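Local coordinates for capsid fiber protein (Bacillus phage phi29, PDB 6QYY) that forms the head fibre of the phage capsid, its N-terminal base being a trimer, at residues Leu19-Gly24 against Ile28-Ala33; Ala43-Asp46 against Leu52-Val55; Gly83-Thr88 against Gln106-Val111. All coordinates share one frame; numbering follows the deposited sequence.

Overall arrangement
The three contacts follow one another along the chain, and they sample both of its beta sheets. Contact 1 is a hairpin within the mixed sheet; contact 2 ties a surface loop to strand 52-57 at one edge of that sheet. Their centres are about 11 Å apart and they touch directly, Tyr21 OH lying 3.5 Å from Val55 CG1. A sulfate ion, probably from the crystallisation liquor, sits in contact 2 and also comes close to Leu19. Contact 3 belongs to the second, antiparallel sheet, its centre about 19 Å from that of each of the other two; His32 packs on Gly83 to join it to contact 1.

Contact 1 of 3, residues Leu19-Gly24 against Ile28-Ala33; sequences LAYSQG and IEISHA
Tyr21 and Ile30 lie side by side at the apolar centre of this beta hairpin, as a non-hydrogen-bonded pair of antiparallel strands with both side chains on one face of the sheet. With Ile30 CG1 set between the backbone N and the carbonyl carbon (chi1 59°), its CG2 methyl is left to meet the ring, reaching Tyr21 CD1 obliquely at 3.6 Å and touching CE1 as well. Ile28 CG2 adds a second methyl 4.0 Å from Tyr21 CB. The ring meets that of Phe5 edge-to-face, and the Tyr21 side chain packs on Tyr97 of the second subunit, so this face of the hairpin is buried in the core and at the subunit boundary.

Farther out, the backbone pairs knit the strands. Ser22 and Glu29 exchange two bonds, Glu29 N to Ser22 O being 2.8 Å. Ala20 N donates to Ser31 O at 2.9 Å, whereas the return bond from Ser31 N to Ala20 O is weak. Toward the turn, Glu29 CG rests 3.7 Å from Gly24 CA.

The polar edge is the other face, where Ala20, Ser22, Glu29 and Ser31 project. One water donates to Ala20 O at 2.8 Å and is hydrogen-bonded to Ser22 OG and, at 2.8 Å, to Ser31 OG. That water bridges the strands and probably adds to what the weak direct bond gives Ala20 O. The hairpin is thus amphipathic: hydrocarbon and aromatic surface seal it inward, while hydroxyls and water complete its hydrogen bonding outward.

Contact 2 of 3, residues Ala43-Asp46 against Leu52-Val55; sequences AVKD and LTQV. With SO4 (sulfate ion), chain G.
Lys45 stretches from the loop that follows strand 41-42 to the side chain of Thr53 and the backbone of Gln54, passing a bound sulfate on the way. Its CB stands at the loop end, near sulfate O4, the oxygen that accepts a 2.8 Å hydrogen bond from Lys45 N; a second bond modelled from Val44 N is too short to be trusted. CG lies between the backbone N and the carbonyl carbon (chi1 54°), which directs the chain over the anion and brings CG to 3.3 Å from sulfate O4. CD continues alongside, with sulfate O2 as its neighbour. Beyond CG the chain is extended, and CE arrives at three oxygens: sulfate O2, Gln54 O and Thr53 OG1, the last at 3.3 Å.

NZ completes the span. It donates to Gln54 O at 3.0 Å, in the carbonyl plane and on a lone pair, with a C=O...N angle of 144°. A water accepts from NZ at 2.9 Å and also from Gln54 N at 3.0 Å, so the ammonium is linked to both backbone polar atoms of Gln54, to O directly and to N through the water.

Thr53 and Val55 bond through their backbones to strand 3-9. The chemistry is that of a solvent-side tether: a single cationic arm links loop to edge strand, and its positive charge, together with backbone N-H groups, probably makes the spot attractive to an anion, although NZ is not bonded to the sulfate.

Contact 3 of 3, residues Gly83-Thr88 against Gln106-Val111; sequences GTAVPT and QLVTLV
Val108 and Leu110 each turn one methyl to Ala85 through an unusual pair of torsions. In Val108, chi1 of 73° places CG1 between the backbone N and the carbonyl carbon; in Leu110, chi1 of 61° puts CG in the equivalent position, and a chi2 of 94°, off the staggered values, accompanies the approach of CD2. The setting is an antiparallel five-stranded, barrel-like sheet. Strands 85-87 and 107-112 are not neighbours in it, yet the sheet curls enough that strand 85-87, one of its outer strands, comes back beside strand 62-66, and the closure rests on backbone bonds of Ala85 with Ile66 and Gly68.

This is therefore a contact across the interior of the barrel, made by side chains alone, with Ala85 and Val108 CA atoms 8.0 Å apart. Alternation along strand 107-112 divides the labour. Val108 and Leu110 face the core, where Val65, Leu77 and Ala98 complete the packing, while Thr109 and Val111 pack against Val3 and Met57 of the third subunit. One strand thus serves both the barrel interior and the trimer interface, a simple illustration of how beta alternation separates two surfaces.

The touch itself is light. Ala85 CB is 4.4 Å from Val108 CG1 and 4.4 Å from Leu110 CD2, and since those two methyls are themselves 4.4 Å apart, the three carbons mark out a nearly equilateral triangle.

Contact 1 of 3, residues Leu19-Gly24 against Ile28-Ala33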
# COMPACT_ATOMS: atom_id res chain seq x y z
N LEU A 19 15.73 1.42 -4.49
CA LEU A 19 16.59 1.54 -3.32
C LEU A 19 16.34 0.42 -2.31
O LEU A 19 15.21 -0.08 -2.15
CB LEU A 19 16.37 2.87 -2.60
CG LEU A 19 16.66 4.16 -3.34
CD1 LEU A 19 16.23 5.35 -2.46
CD2 LEU A 19 18.14 4.23 -3.71
N ALA A 20 17.42 0.05 -1.63
CA ALA A 20 17.41 -0.82 -0.46
C ALA A 20 17.85 -0.01 0.76
O ALA A 20 18.84 0.73 0.70
CB ALA A 20 18.36 -2.01 -0.65
N TYR A 21 17.13 -0.17 1.86
CA TYR A 21 17.54 0.44 3.11
C TYR A 21 18.39 -0.56 3.89
O TYR A 21 18.08 -1.76 3.92
CB TYR A 21 16.33 0.85 3.94
CG TYR A 21 15.47 1.90 3.31
CD1 TYR A 21 15.95 2.72 2.29
CD2 TYR A 21 14.15 2.08 3.73
CE1 TYR A 21 15.14 3.71 1.72
CE2 TYR A 21 13.35 3.06 3.18
CZ TYR A 21 13.84 3.87 2.18
OH TYR A 21 13.02 4.84 1.65
N SER A 22 19.45 -0.07 4.53
CA SER A 22 20.30 -0.98 5.28
C SER A 22 20.80 -0.29 6.53
O SER A 22 20.80 0.94 6.64
CB SER A 22 21.47 -1.50 4.43
OG SER A 22 22.43 -0.48 4.23
N GLN A 23 21.24 -1.11 7.48
CA GLN A 23 21.74 -0.65 8.76
C GLN A 23 23.15 -0.10 8.58
O GLN A 23 24.06 -0.84 8.20
CB GLN A 23 21.73 -1.81 9.75
CG GLN A 23 22.19 -1.48 11.16
CD GLN A 23 21.38 -0.36 11.79
OE1 GLN A 23 21.90 0.41 12.59
NE2 GLN A 23 20.10 -0.27 11.44
N GLY A 24 23.33 1.19 8.84
CA GLY A 24 24.64 1.80 8.94
C GLY A 24 25.02 2.08 10.38
O GLY A 24 24.46 1.51 11.32
N ILE A 28 20.50 5.07 8.82
CA ILE A 28 20.08 4.20 7.73
C ILE A 28 20.93 4.53 6.52
O ILE A 28 21.17 5.70 6.22
CB ILE A 28 18.59 4.38 7.39
CG1 ILE A 28 17.72 3.74 8.46
CG2 ILE A 28 18.25 3.71 6.06
CD1 ILE A 28 17.89 2.22 8.60
N GLU A 29 21.42 3.50 5.84
CA GLU A 29 22.13 3.71 4.59
C GLU A 29 21.23 3.29 3.43
O GLU A 29 20.39 2.40 3.56
CB GLU A 29 23.47 2.95 4.59
CG GLU A 29 24.39 3.48 5.69
CD GLU A 29 25.82 2.95 5.60
OE1 GLU A 29 26.75 3.68 6.01
OE2 GLU A 29 26.00 1.81 5.12
N ILE A 30 21.37 3.99 2.31
CA ILE A 30 20.66 3.63 1.10
C ILE A 30 21.67 3.23 0.04
O ILE A 30 22.83 3.66 0.04
CB ILE A 30 19.76 4.78 0.58
CG1 ILE A 30 20.60 6.02 0.30
CG2 ILE A 30 18.61 5.09 1.55
CD1 ILE A 30 19.83 7.11 -0.47
N SER A 31 21.22 2.39 -0.88
CA SER A 31 22.00 1.98 -2.04
C SER A 31 21.00 1.40 -3.03
O SER A 31 19.84 1.16 -2.69
CB SER A 31 23.09 0.96 -1.66
OG SER A 31 22.54 -0.15 -0.98
N HIS A 32 21.47 1.19 -4.25
CA HIS A 32 20.63 0.54 -5.25
C HIS A 32 20.20 -0.83 -4.75
O HIS A 32 21.02 -1.62 -4.27
CB HIS A 32 21.40 0.40 -6.57
CG HIS A 32 21.61 1.70 -7.25
ND1 HIS A 32 22.63 1.92 -8.16
CD2 HIS A 32 20.94 2.88 -7.15
CE1 HIS A 32 22.57 3.17 -8.59
NE2 HIS A 32 21.55 3.77 -8.00
N ALA A 33 18.90 -1.12 -4.88
CA ALA A 33 18.39 -2.44 -4.56
C ALA A 33 19.11 -3.49 -5.39
O ALA A 33 19.44 -3.27 -6.56
CB ALA A 33 16.88 -2.50 -4.82
O HOH W 1 21.36 -0.02 1.51

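Contact 2 of 3, residues Ala43-Asp46 against Leu52-Val55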
# COMPACT_ATOMS: atom_id res chain seq x y z
N ALA A 43 14.55 6.14 -5.59
CA ALA A 43 15.22 7.43 -5.48
C ALA A 43 14.61 8.40 -6.47
O ALA A 43 14.21 8.03 -7.58
CB ALA A 43 16.73 7.31 -5.74
N VAL A 44 14.50 9.66 -6.07
CA VAL A 44 14.14 10.70 -7.02
C VAL A 44 15.25 11.72 -7.20
O VAL A 44 15.05 12.72 -7.90
CB VAL A 44 12.83 11.41 -6.64
CG1 VAL A 44 11.70 10.38 -6.59
CG2 VAL A 44 12.99 12.13 -5.31
N LYS A 45 16.40 11.51 -6.57
CA LYS A 45 17.56 12.35 -6.80
C LYS A 45 18.81 11.50 -6.76
O LYS A 45 18.80 10.34 -6.34
CB LYS A 45 17.65 13.50 -5.79
CG LYS A 45 17.62 13.12 -4.33
CD LYS A 45 17.33 14.37 -3.48
CE LYS A 45 17.06 14.04 -2.02
NZ LYS A 45 16.26 15.09 -1.31
N ASP A 46 19.90 12.09 -7.22
CA ASP A 46 21.20 11.45 -7.28
C ASP A 46 21.97 11.80 -6.01
O ASP A 46 22.02 12.97 -5.62
CB ASP A 46 21.93 11.96 -8.53
CG ASP A 46 23.23 11.22 -8.82
OD1 ASP A 46 24.19 11.34 -8.02
OD2 ASP A 46 23.32 10.59 -9.90
N LEU A 52 25.10 12.60 2.99
CA LEU A 52 23.77 12.59 3.56
C LEU A 52 22.75 12.99 2.51
O LEU A 52 23.06 13.65 1.51
CB LEU A 52 23.68 13.54 4.75
CG LEU A 52 24.54 13.14 5.92
CD1 LEU A 52 24.63 14.27 6.91
CD2 LEU A 52 23.95 11.90 6.56
N THR A 53 21.51 12.58 2.75
CA THR A 53 20.41 12.90 1.85
C THR A 53 19.12 12.81 2.64
O THR A 53 19.01 12.04 3.60
CB THR A 53 20.36 11.98 0.62
OG1 THR A 53 19.42 12.50 -0.34
CG2 THR A 53 19.96 10.57 1.00
N GLN A 54 18.15 13.61 2.24
CA GLN A 54 16.81 13.54 2.83
C GLN A 54 15.96 12.67 1.93
O GLN A 54 15.77 12.98 0.75
CB GLN A 54 16.21 14.94 2.99
CG GLN A 54 14.76 14.91 3.44
CD GLN A 54 14.41 16.05 4.38
OE1 GLN A 54 15.25 16.50 5.16
NE2 GLN A 54 13.17 16.51 4.30
N VAL A 55 15.46 11.57 2.48
CA VAL A 55 14.61 10.63 1.75
C VAL A 55 13.16 10.99 2.01
O VAL A 55 12.70 10.91 3.15
CB VAL A 55 14.88 9.18 2.18
CG1 VAL A 55 13.99 8.22 1.38
CG2 VAL A 55 16.36 8.81 2.03
S SO4 G . 16.15 10.05 -2.65
O1 SO4 G . 15.30 8.91 -2.23
O2 SO4 G . 15.83 11.21 -1.79
O3 SO4 G . 17.58 9.70 -2.50
O4 SO4 G . 15.86 10.37 -4.07
O HOH W 2 18.66 15.81 0.23

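Contact 3 of 3, residues Gly83-Thr88 against Gln106-Val111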
# COMPACT_ATOMS: atom_id res chain seq x y z
N GLY A 83 19.91 -1.07 -9.86
CA GLY A 83 18.65 -0.52 -9.37
C GLY A 83 17.64 -0.16 -10.43
O GLY A 83 16.69 0.59 -10.15
N THR A 84 17.81 -0.67 -11.64
CA THR A 84 16.82 -0.46 -12.68
C THR A 84 15.68 -1.46 -12.49
O THR A 84 15.74 -2.36 -11.64
CB THR A 84 17.45 -0.62 -14.06
OG1 THR A 84 17.97 -1.96 -14.24
CG2 THR A 84 18.58 0.37 -14.24
N ALA A 85 14.64 -1.30 -13.30
CA ALA A 85 13.52 -2.23 -13.33
C ALA A 85 13.57 -3.04 -14.62
O ALA A 85 13.83 -2.48 -15.69
CB ALA A 85 12.19 -1.49 -13.24
N VAL A 86 13.33 -4.34 -14.52
CA VAL A 86 13.37 -5.23 -15.69
C VAL A 86 12.24 -6.23 -15.62
O VAL A 86 11.71 -6.55 -14.54
CB VAL A 86 14.72 -5.98 -15.81
CG1 VAL A 86 15.89 -4.99 -15.93
CG2 VAL A 86 14.90 -6.94 -14.63
N PRO A 87 11.82 -6.76 -16.77
CA PRO A 87 10.81 -7.83 -16.78
C PRO A 87 11.30 -9.08 -16.07
O PRO A 87 12.50 -9.40 -16.05
CB PRO A 87 10.59 -8.09 -18.27
CG PRO A 87 11.06 -6.86 -18.97
CD PRO A 87 12.20 -6.35 -18.14
N THR A 88 10.36 -9.81 -15.49
CA THR A 88 10.61 -11.12 -14.92
C THR A 88 9.31 -11.91 -14.97
O THR A 88 8.24 -11.36 -15.21
CB THR A 88 11.14 -11.05 -13.48
OG1 THR A 88 11.57 -12.35 -13.05
CG2 THR A 88 10.06 -10.55 -12.53
N GLN A 106 15.09 4.26 -20.63
CA GLN A 106 13.97 5.18 -20.48
C GLN A 106 13.27 4.99 -19.13
O GLN A 106 13.42 3.96 -18.46
CB GLN A 106 12.94 5.00 -21.61
CG GLN A 106 13.15 5.90 -22.83
CD GLN A 106 12.18 5.61 -23.97
OE1 GLN A 106 11.62 4.51 -24.06
NE2 GLN A 106 11.97 6.59 -24.84
N LEU A 107 12.51 6.00 -18.74
CA LEU A 107 11.75 5.96 -17.49
C LEU A 107 10.47 5.16 -17.71
O LEU A 107 9.66 5.49 -18.58
CB LEU A 107 11.44 7.40 -17.05
CG LEU A 107 11.20 7.71 -15.59
CD1 LEU A 107 12.33 7.18 -14.72
CD2 LEU A 107 11.00 9.22 -15.39
N VAL A 108 10.28 4.09 -16.94
CA VAL A 108 9.03 3.32 -16.99
C VAL A 108 8.16 3.74 -15.82
O VAL A 108 8.65 4.04 -14.72
CB VAL A 108 9.29 1.80 -17.01
CG1 VAL A 108 9.74 1.29 -15.64
CG2 VAL A 108 8.03 1.05 -17.45
N THR A 109 6.85 3.81 -16.05
CA THR A 109 5.89 4.00 -14.97
C THR A 109 5.29 2.65 -14.63
O THR A 109 4.74 1.97 -15.52
CB THR A 109 4.80 4.99 -15.35
OG1 THR A 109 5.39 6.21 -15.78
CG2 THR A 109 3.92 5.27 -14.15
N LEU A 110 5.38 2.26 -13.37
CA LEU A 110 4.89 0.95 -12.94
C LEU A 110 3.97 1.11 -11.75
O LEU A 110 4.10 2.04 -10.95
CB LEU A 110 6.03 0.01 -12.56
CG LEU A 110 6.93 0.44 -11.39
CD1 LEU A 110 6.45 -0.16 -10.05
CD2 LEU A 110 8.38 0.06 -11.66
N VAL A 111 3.03 0.18 -11.64
CA VAL A 111 2.09 0.13 -10.54
C VAL A 111 2.63 -0.86 -9.52
O VAL A 111 2.91 -2.02 -9.85
CB VAL A 111 0.68 -0.28 -11.02
CG1 VAL A 111 -0.21 -0.60 -9.83
CG2 VAL A 111 0.06 0.81 -11.87